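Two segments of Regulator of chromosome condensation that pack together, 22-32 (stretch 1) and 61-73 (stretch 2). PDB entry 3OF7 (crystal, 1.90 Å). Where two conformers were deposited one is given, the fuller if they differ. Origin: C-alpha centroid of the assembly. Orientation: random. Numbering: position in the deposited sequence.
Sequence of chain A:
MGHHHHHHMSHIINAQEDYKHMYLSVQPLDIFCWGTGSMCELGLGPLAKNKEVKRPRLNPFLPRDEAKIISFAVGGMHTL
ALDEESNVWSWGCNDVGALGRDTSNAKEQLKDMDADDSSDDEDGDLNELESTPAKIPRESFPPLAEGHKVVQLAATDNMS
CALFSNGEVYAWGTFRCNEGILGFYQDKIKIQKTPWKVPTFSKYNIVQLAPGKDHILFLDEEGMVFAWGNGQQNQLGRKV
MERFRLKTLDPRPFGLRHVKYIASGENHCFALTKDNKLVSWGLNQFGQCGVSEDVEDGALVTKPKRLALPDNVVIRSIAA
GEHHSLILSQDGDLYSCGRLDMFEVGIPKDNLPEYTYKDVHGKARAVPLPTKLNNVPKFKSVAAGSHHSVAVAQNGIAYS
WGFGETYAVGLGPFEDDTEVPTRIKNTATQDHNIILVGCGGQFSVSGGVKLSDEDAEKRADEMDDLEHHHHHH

Stretch 1 22-32: MYLSVQPLDIF
Stretch 2, residues 61-73: FLPRDEAKIISFA

Residues 22-32 and 61-73 of one chain pack in antiparallel order, burying 724 Å² in all: Leu24 lies beside Ser71 (CA to CA 5.2 Å), Ser25 beside Ile70 (4.9 Å between CA atoms), Pro28 beside Lys68 (4.8 Å, CA to CA) and Asp30 beside Arg64 (CA to CA 5.2 Å). Stretch 1 begins in weakly bonded helix around Met22 and Tyr23, runs extended through Leu24 and Ser25, kinks at Val26 (phi/psi -71/-37) and extends again into a strand that holds Ile31 and Phe32 and runs on beyond the stretch. Stretch 2 turns at Pro63-Lys68, where Glu66 N reaches Pro63 O (3.1 Å); Lys68, at 55/51, leads into strand 69-73.

Direct backbone bonds are few. Ser25 N donates almost straight to Ile70 O (2.8 Å, 174°), and Leu29 N to Ile69 O (2.9 Å, 137°), which also receives a CA-H contact from Pro28 CA (3.4 Å). Ser71 OG (chi1 t) donates to Tyr23 O at 2.6 Å. Within stretch 1, Ser25 OG (chi1 t) ties back to Gln27 O, 2.7 Å, across the kink.

Ile70, chi p/p, splits its branches: CG2 fits against Pro28 CA (3.8 Å), while CD1 meets Leu24 CD2 (4.1 Å; Leu24 m/t). The Pro28 ring lies over the turn, CB 3.8 Å from Lys68 CA. Ile31 (m/m) is the bump pointing toward stretch 2: its CG2 touches Leu62 CD1 (3.8 Å; Leu62 m/t), and its CD1 reaches both Ile69 CG2 (3.7 Å; Ile69 m/m) and Phe72 CD2 (4.0 Å; Phe72 chi1 p), which lie about 75° apart as seen from it.

Arg64 (t/t/p, chi4 -104°) folds over Pro28 and Leu29, CG 3.6 Å from Pro28 O, and its NH1 forms a salt bridge with Asp30 OD1 (2.9 Å; Asp30 chi1 m), near the guanidinium plane. Where the backbones part, water 1 bridges Leu29 O (2.7 Å), Leu62 O (3.0 Å) and Ile69 N (2.9 Å from its oxygen).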

ATOM      1  N   MET A  22     -12.218  -0.377  -4.698  1.00 22.70           N
ATOM      2  CA  MET A  22     -11.060  -0.267  -3.817  1.00 22.41           C
ATOM      3  C   MET A  22     -10.169   0.918  -4.158  1.00 21.52           C
ATOM      4  O   MET A  22      -9.507   1.472  -3.273  1.00 21.47           O
ATOM      5  CB  MET A  22     -10.212  -1.546  -3.858  1.00 23.00           C
ATOM      6  CG  MET A  22     -10.826  -2.753  -3.169  0.90 24.65           C
ATOM      7  SD  MET A  22      -9.618  -4.094  -3.058  1.00 31.20           S
ATOM      8  CE  MET A  22      -9.420  -4.475  -4.787  1.00 23.61           C
ATOM      9  N   TYR A  23     -10.153   1.311  -5.430  1.00 19.77           N
ATOM     10  CA  TYR A  23      -9.153   2.273  -5.893  1.00 19.45           C
ATOM     11  C   TYR A  23      -9.669   3.646  -6.281  1.00 19.41           C
ATOM     12  O   TYR A  23      -8.995   4.642  -6.038  1.00 19.74           O
ATOM     13  CB  TYR A  23      -8.317   1.680  -7.029  1.00 18.68           C
ATOM     14  CG  TYR A  23      -7.623   0.402  -6.629  1.00 18.72           C
ATOM     15  CD1 TYR A  23      -6.763   0.369  -5.527  1.00 17.76           C
ATOM     16  CD2 TYR A  23      -7.824  -0.781  -7.348  1.00 18.73           C
ATOM     17  CE1 TYR A  23      -6.121  -0.809  -5.152  1.00 19.47           C
ATOM     18  CE2 TYR A  23      -7.181  -1.969  -6.977  1.00 18.28           C
ATOM     19  CZ  TYR A  23      -6.336  -1.971  -5.884  1.00 19.38           C
ATOM     20  OH  TYR A  23      -5.701  -3.133  -5.517  1.00 20.46           O
ATOM     21  N   LEU A  24     -10.853   3.698  -6.883  1.00 19.26           N
ATOM     22  CA  LEU A  24     -11.365   4.951  -7.425  1.00 19.51           C
ATOM     23  C   LEU A  24     -12.541   5.479  -6.612  1.00 19.78           C
ATOM     24  O   LEU A  24     -13.515   4.756  -6.357  1.00 20.40           O
ATOM     25  CB  LEU A  24     -11.768   4.778  -8.898  1.00 19.46           C
ATOM     26  CG  LEU A  24     -10.746   4.142  -9.852  1.00 20.30           C
ATOM     27  CD1 LEU A  24     -11.329   4.022 -11.263  1.00 20.24           C
ATOM     28  CD2 LEU A  24      -9.414   4.903  -9.873  1.00 19.18           C
ATOM     29  N   SER A  25     -12.437   6.733  -6.194  1.00 19.60           N
ATOM     30  CA  SER A  25     -13.546   7.415  -5.565  1.00 19.34           C
ATOM     31  C   SER A  25     -14.430   8.033  -6.654  1.00 19.50           C
ATOM     32  O   SER A  25     -13.922   8.555  -7.657  1.00 18.56           O
ATOM     33  CB  SER A  25     -13.019   8.488  -4.618  1.00 19.21           C
ATOM     34  OG  SER A  25     -14.076   9.210  -4.028  1.00 19.84           O
ATOM     35  N   VAL A  26     -15.748   7.966  -6.470  1.00 19.80           N
ATOM     36  CA  VAL A  26     -16.669   8.622  -7.418  1.00 21.24           C
ATOM     37  C   VAL A  26     -16.584  10.143  -7.259  1.00 21.24           C
ATOM     38  O   VAL A  26     -16.637  10.887  -8.240  1.00 22.02           O
ATOM     39  CB  VAL A  26     -18.131   8.122  -7.266  1.00 21.17           C
ATOM     40  CG1 VAL A  26     -19.059   8.807  -8.292  1.00 23.36           C
ATOM     41  CG2 VAL A  26     -18.198   6.612  -7.421  1.00 22.45           C
ATOM     42  N   GLN A  27     -16.415  10.596  -6.021  1.00 20.99           N
ATOM     43  CA  GLN A  27     -16.317  12.015  -5.713  1.00 20.80           C
ATOM     44  C   GLN A  27     -14.860  12.449  -5.646  1.00 19.95           C
ATOM     45  O   GLN A  27     -14.025  11.707  -5.125  1.00 19.83           O
ATOM     46  CB  GLN A  27     -16.946  12.308  -4.351  1.00 21.19           C
ATOM     47  CG  GLN A  27     -18.254  11.603  -4.051  0.70 23.61           C
ATOM     48  CD  GLN A  27     -18.651  11.767  -2.591  0.70 25.68           C
ATOM     49  OE1 GLN A  27     -19.012  12.855  -2.163  1.00 28.64           O
ATOM     50  NE2 GLN A  27     -18.574  10.683  -1.820  0.80 27.21           N
ATOM     51  N   PRO A  28     -14.551  13.666  -6.139  1.00 19.53           N
ATOM     52  CA  PRO A  28     -13.208  14.209  -5.928  1.00 18.91           C
ATOM     53  C   PRO A  28     -12.976  14.434  -4.429  1.00 18.26           C
ATOM     54  O   PRO A  28     -13.939  14.647  -3.678  1.00 18.08           O
ATOM     55  CB  PRO A  28     -13.231  15.529  -6.707  1.00 19.28           C
ATOM     56  CG  PRO A  28     -14.679  15.901  -6.769  1.00 19.71           C
ATOM     57  CD  PRO A  28     -15.415  14.605  -6.880  1.00 19.45           C
ATOM     58  N   LEU A  29     -11.715  14.372  -4.007  1.00 17.18           N
ATOM     59  CA  LEU A  29     -11.382  14.277  -2.587  1.00 16.65           C
ATOM     60  C   LEU A  29     -10.545  15.439  -2.075  1.00 16.21           C
ATOM     61  O   LEU A  29      -9.668  15.939  -2.781  1.00 16.37           O
ATOM     62  CB  LEU A  29     -10.597  12.975  -2.331  1.00 16.21           C
ATOM     63  CG  LEU A  29     -11.260  11.646  -2.692  1.00 15.99           C
ATOM     64  CD1 LEU A  29     -10.218  10.522  -2.774  1.00 16.63           C
ATOM     65  CD2 LEU A  29     -12.382  11.292  -1.721  1.00 16.41           C
ATOM     66  N   ASP A  30     -10.806  15.852  -0.836  1.00 15.75           N
ATOM     67  CA  ASP A  30      -9.816  16.605  -0.071  1.00 15.51           C
ATOM     68  C   ASP A  30      -8.694  15.616   0.262  1.00 14.58           C
ATOM     69  O   ASP A  30      -8.959  14.525   0.766  1.00 14.15           O
ATOM     70  CB  ASP A  30     -10.424  17.137   1.231  1.00 15.59           C
ATOM     71  CG  ASP A  30     -11.377  18.300   1.004  1.00 17.65           C
ATOM     72  OD1 ASP A  30     -11.196  19.062   0.022  1.00 17.61           O
ATOM     73  OD2 ASP A  30     -12.302  18.446   1.822  1.00 19.14           O
ATOM     74  N   ILE A  31      -7.457  15.995  -0.030  1.00 14.02           N
ATOM     75  CA  ILE A  31      -6.288  15.150   0.263  1.00 13.93           C
ATOM     76  C   ILE A  31      -5.544  15.677   1.495  1.00 14.03           C
ATOM     77  O   ILE A  31      -5.253  16.864   1.588  1.00 14.60           O
ATOM     78  CB  ILE A  31      -5.322  15.073  -0.965  1.00 13.96           C
ATOM     79  CG1 ILE A  31      -6.049  14.552  -2.217  1.00 13.51           C
ATOM     80  CG2 ILE A  31      -4.047  14.242  -0.647  1.00 13.70           C
ATOM     81  CD1 ILE A  31      -6.667  13.158  -2.082  1.00 13.57           C
ATOM     82  N   PHE A  32      -5.237  14.781   2.431  1.00 13.79           N
ATOM     83  CA  PHE A  32      -4.518  15.124   3.649  1.00 13.68           C
ATOM     84  C   PHE A  32      -3.230  14.323   3.727  1.00 13.77           C
ATOM     85  O   PHE A  32      -3.216  13.149   3.374  1.00 13.37           O
ATOM     86  CB  PHE A  32      -5.363  14.794   4.879  1.00 13.35           C
ATOM     87  CG  PHE A  32      -6.685  15.495   4.904  1.00 14.85           C
ATOM     88  CD1 PHE A  32      -6.801  16.767   5.465  1.00 15.26           C
ATOM     89  CD2 PHE A  32      -7.809  14.898   4.347  1.00 13.09           C
ATOM     90  CE1 PHE A  32      -8.030  17.431   5.478  1.00 15.39           C
ATOM     91  CE2 PHE A  32      -9.039  15.552   4.363  1.00 15.16           C
ATOM     92  CZ  PHE A  32      -9.150  16.813   4.928  1.00 15.80           C
ATOM     93  N   PHE A  61      -2.007  21.883  -2.593  1.00 19.28           N
ATOM     94  CA  PHE A  61      -1.596  21.707  -3.993  1.00 19.33           C
ATOM     95  C   PHE A  61      -2.511  20.737  -4.752  1.00 18.80           C
ATOM     96  O   PHE A  61      -2.362  20.535  -5.966  1.00 18.57           O
ATOM     97  CB  PHE A  61      -0.130  21.266  -4.062  1.00 19.35           C
ATOM     98  CG  PHE A  61       0.805  22.221  -3.383  1.00 21.25           C
ATOM     99  CD1 PHE A  61       1.075  23.469  -3.952  1.00 22.04           C
ATOM    100  CD2 PHE A  61       1.383  21.901  -2.160  1.00 21.75           C
ATOM    101  CE1 PHE A  61       1.922  24.377  -3.315  1.00 22.46           C
ATOM    102  CE2 PHE A  61       2.241  22.805  -1.515  1.00 22.29           C
ATOM    103  CZ  PHE A  61       2.510  24.042  -2.099  1.00 22.92           C
ATOM    104  N   LEU A  62      -3.458  20.148  -4.025  1.00 18.43           N
ATOM    105  CA  LEU A  62      -4.417  19.206  -4.593  1.00 18.25           C
ATOM    106  C   LEU A  62      -5.847  19.620  -4.263  1.00 18.61           C
ATOM    107  O   LEU A  62      -6.619  18.814  -3.736  1.00 17.97           O
ATOM    108  CB  LEU A  62      -4.139  17.779  -4.085  1.00 18.01           C
ATOM    109  CG  LEU A  62      -2.735  17.237  -4.387  1.00 17.00           C
ATOM    110  CD1 LEU A  62      -2.432  15.985  -3.550  1.00 15.67           C
ATOM    111  CD2 LEU A  62      -2.579  16.961  -5.867  1.00 15.56           C
ATOM    112  N   PRO A  63      -6.218  20.877  -4.579  1.00 19.53           N
ATOM    113  CA  PRO A  63      -7.543  21.317  -4.131  1.00 20.31           C
ATOM    114  C   PRO A  63      -8.652  20.526  -4.818  1.00 20.84           C
ATOM    115  O   PRO A  63      -8.585  20.280  -6.023  1.00 20.73           O
ATOM    116  CB  PRO A  63      -7.576  22.803  -4.518  1.00 20.49           C
ATOM    117  CG  PRO A  63      -6.633  22.920  -5.661  1.00 20.55           C
ATOM    118  CD  PRO A  63      -5.562  21.875  -5.444  1.00 19.75           C
ATOM    119  N   ARG A  64      -9.640  20.115  -4.028  1.00 21.38           N
ATOM    120  CA  ARG A  64     -10.740  19.263  -4.470  1.00 22.89           C
ATOM    121  C   ARG A  64     -11.515  19.809  -5.672  1.00 23.57           C
ATOM    122  O   ARG A  64     -11.991  19.034  -6.514  1.00 23.49           O
ATOM    123  CB  ARG A  64     -11.703  19.058  -3.297  1.00 23.11           C
ATOM    124  CG  ARG A  64     -12.817  18.054  -3.529  1.00 25.27           C
ATOM    125  CD  ARG A  64     -13.819  18.066  -2.375  1.00 28.49           C
ATOM    126  NE  ARG A  64     -14.676  19.251  -2.419  1.00 32.29           N
ATOM    127  CZ  ARG A  64     -14.560  20.322  -1.633  0.80 33.36           C
ATOM    128  NH1 ARG A  64     -13.620  20.396  -0.693  0.80 33.91           N
ATOM    129  NH2 ARG A  64     -15.405  21.331  -1.788  1.00 34.36           N
ATOM    130  N   ASP A  65     -11.636  21.134  -5.743  1.00 24.05           N
ATOM    131  CA  ASP A  65     -12.441  21.792  -6.774  0.50 24.39           C
ATOM    132  C   ASP A  65     -11.691  22.004  -8.090  1.00 24.35           C
ATOM    133  O   ASP A  65     -12.295  22.369  -9.098  1.00 24.86           O
ATOM    134  CB  ASP A  65     -13.021  23.118  -6.252  0.50 24.29           C
ATOM    135  CG  ASP A  65     -11.989  24.241  -6.201  0.50 24.83           C
ATOM    136  OD2 ASP A  65     -10.790  23.972  -5.968  0.50 25.26           O
ATOM    137  N   GLU A  66     -10.374  21.796  -8.070  1.00 23.99           N
ATOM    138  CA  GLU A  66      -9.544  22.021  -9.248  1.00 23.78           C
ATOM    139  C   GLU A  66      -8.704  20.797  -9.630  1.00 23.27           C
ATOM    140  O   GLU A  66      -8.795  20.299 -10.764  1.00 23.10           O
ATOM    141  CB  GLU A  66      -8.646  23.247  -9.045  1.00 23.86           C
ATOM    142  CG  GLU A  66      -8.152  23.867 -10.345  1.00 26.05           C
ATOM    143  N   ALA A  67      -7.876  20.324  -8.702  1.00 21.94           N
ATOM    144  CA  ALA A  67      -7.085  19.114  -8.955  1.00 20.98           C
ATOM    145  C   ALA A  67      -8.006  17.907  -9.131  1.00 20.07           C
ATOM    146  O   ALA A  67      -7.779  17.078 -10.004  1.00 19.99           O
ATOM    147  CB  ALA A  67      -6.078  18.875  -7.842  1.00 21.02           C
ATOM    148  N   LYS A  68      -9.054  17.833  -8.316  1.00 19.08           N
ATOM    149  CA  LYS A  68     -10.086  16.785  -8.427  1.00 18.42           C
ATOM    150  C   LYS A  68      -9.499  15.372  -8.381  1.00 17.42           C
ATOM    151  O   LYS A  68      -9.786  14.514  -9.235  1.00 16.45           O
ATOM    152  CB  LYS A  68     -10.958  16.977  -9.679  1.00 19.05           C
ATOM    153  CG  LYS A  68     -11.661  18.340  -9.743  1.00 20.92           C
ATOM    154  CD  LYS A  68     -12.515  18.467 -11.001  1.00 24.13           C
ATOM    155  CE  LYS A  68     -13.309  19.774 -11.008  0.90 26.70           C
ATOM    156  NZ  LYS A  68     -13.976  19.997 -12.331  1.00 28.56           N
ATOM    157  N   ILE A  69      -8.686  15.140  -7.360  1.00 15.99           N
ATOM    158  CA  ILE A  69      -8.079  13.833  -7.137  1.00 14.75           C
ATOM    159  C   ILE A  69      -9.144  12.805  -6.741  1.00 14.93           C
ATOM    160  O   ILE A  69      -9.962  13.059  -5.849  1.00 14.32           O
ATOM    161  CB  ILE A  69      -6.978  13.915  -6.058  1.00 14.77           C
ATOM    162  CG1 ILE A  69      -5.872  14.902  -6.482  1.00 14.93           C
ATOM    163  CG2 ILE A  69      -6.411  12.513  -5.738  1.00 13.12           C
ATOM    164  CD1 ILE A  69      -5.257  14.632  -7.883  1.00 15.65           C
ATOM    165  N   ILE A  70      -9.132  11.652  -7.419  1.00 14.40           N
ATOM    166  CA  ILE A  70     -10.066  10.561  -7.122  1.00 14.79           C
ATOM    167  C   ILE A  70      -9.386   9.225  -6.756  1.00 14.20           C
ATOM    168  O   ILE A  70     -10.063   8.247  -6.449  1.00 14.90           O
ATOM    169  CB  ILE A  70     -11.073  10.347  -8.289  1.00 15.08           C
ATOM    170  CG1 ILE A  70     -10.360  10.328  -9.643  1.00 16.72           C
ATOM    171  CG2 ILE A  70     -12.112  11.467  -8.299  1.00 14.65           C
ATOM    172  CD1 ILE A  70      -9.778   8.997 -10.048  1.00 17.78           C
ATOM    173  N   SER A  71      -8.053   9.186  -6.800  1.00 13.94           N
ATOM    174  CA  SER A  71      -7.300   7.989  -6.378  1.00 13.27           C
ATOM    175  C   SER A  71      -5.887   8.390  -6.016  1.00 12.55           C
ATOM    176  O   SER A  71      -5.380   9.382  -6.503  1.00 12.68           O
ATOM    177  CB  SER A  71      -7.216   6.951  -7.507  1.00 13.21           C
ATOM    178  OG  SER A  71      -6.820   5.672  -6.994  1.00 12.91           O
ATOM    179  N   PHE A  72      -5.241   7.587  -5.191  1.00 12.79           N
ATOM    180  CA  PHE A  72      -3.803   7.752  -4.981  1.00 12.47           C
ATOM    181  C   PHE A  72      -3.161   6.450  -4.538  1.00 12.22           C
ATOM    182  O   PHE A  72      -3.835   5.550  -4.036  1.00 12.77           O
ATOM    183  CB  PHE A  72      -3.490   8.922  -4.019  1.00 12.42           C
ATOM    184  CG  PHE A  72      -4.119   8.782  -2.655  1.00 12.30           C
ATOM    185  CD1 PHE A  72      -3.521   7.991  -1.674  1.00 12.50           C
ATOM    186  CD2 PHE A  72      -5.316   9.442  -2.352  1.00 12.60           C
ATOM    187  CE1 PHE A  72      -4.095   7.849  -0.407  1.00 11.40           C
ATOM    188  CE2 PHE A  72      -5.899   9.318  -1.081  1.00 12.67           C
ATOM    189  CZ  PHE A  72      -5.284   8.509  -0.109  1.00 11.94           C
ATOM    190  N   ALA A  73      -1.854   6.343  -4.764  1.00 12.62           N
ATOM    191  CA  ALA A  73      -1.101   5.143  -4.420  1.00 12.53           C
ATOM    192  C   ALA A  73       0.157   5.618  -3.737  1.00 12.20           C
ATOM    193  O   ALA A  73       0.934   6.373  -4.319  1.00 12.96           O
ATOM    194  CB  ALA A  73      -0.761   4.319  -5.680  1.00 12.36           C
TER
HETATM  195  O   HOH W   1      -8.408  16.810  -5.012  1.00 19.98           O
HETATM  196  O   HOH W   2      -9.096  20.255  -1.157  1.00 22.55           O
HETATM  197  O   HOH W   3      -6.591  18.714  -1.006  1.00 16.06           O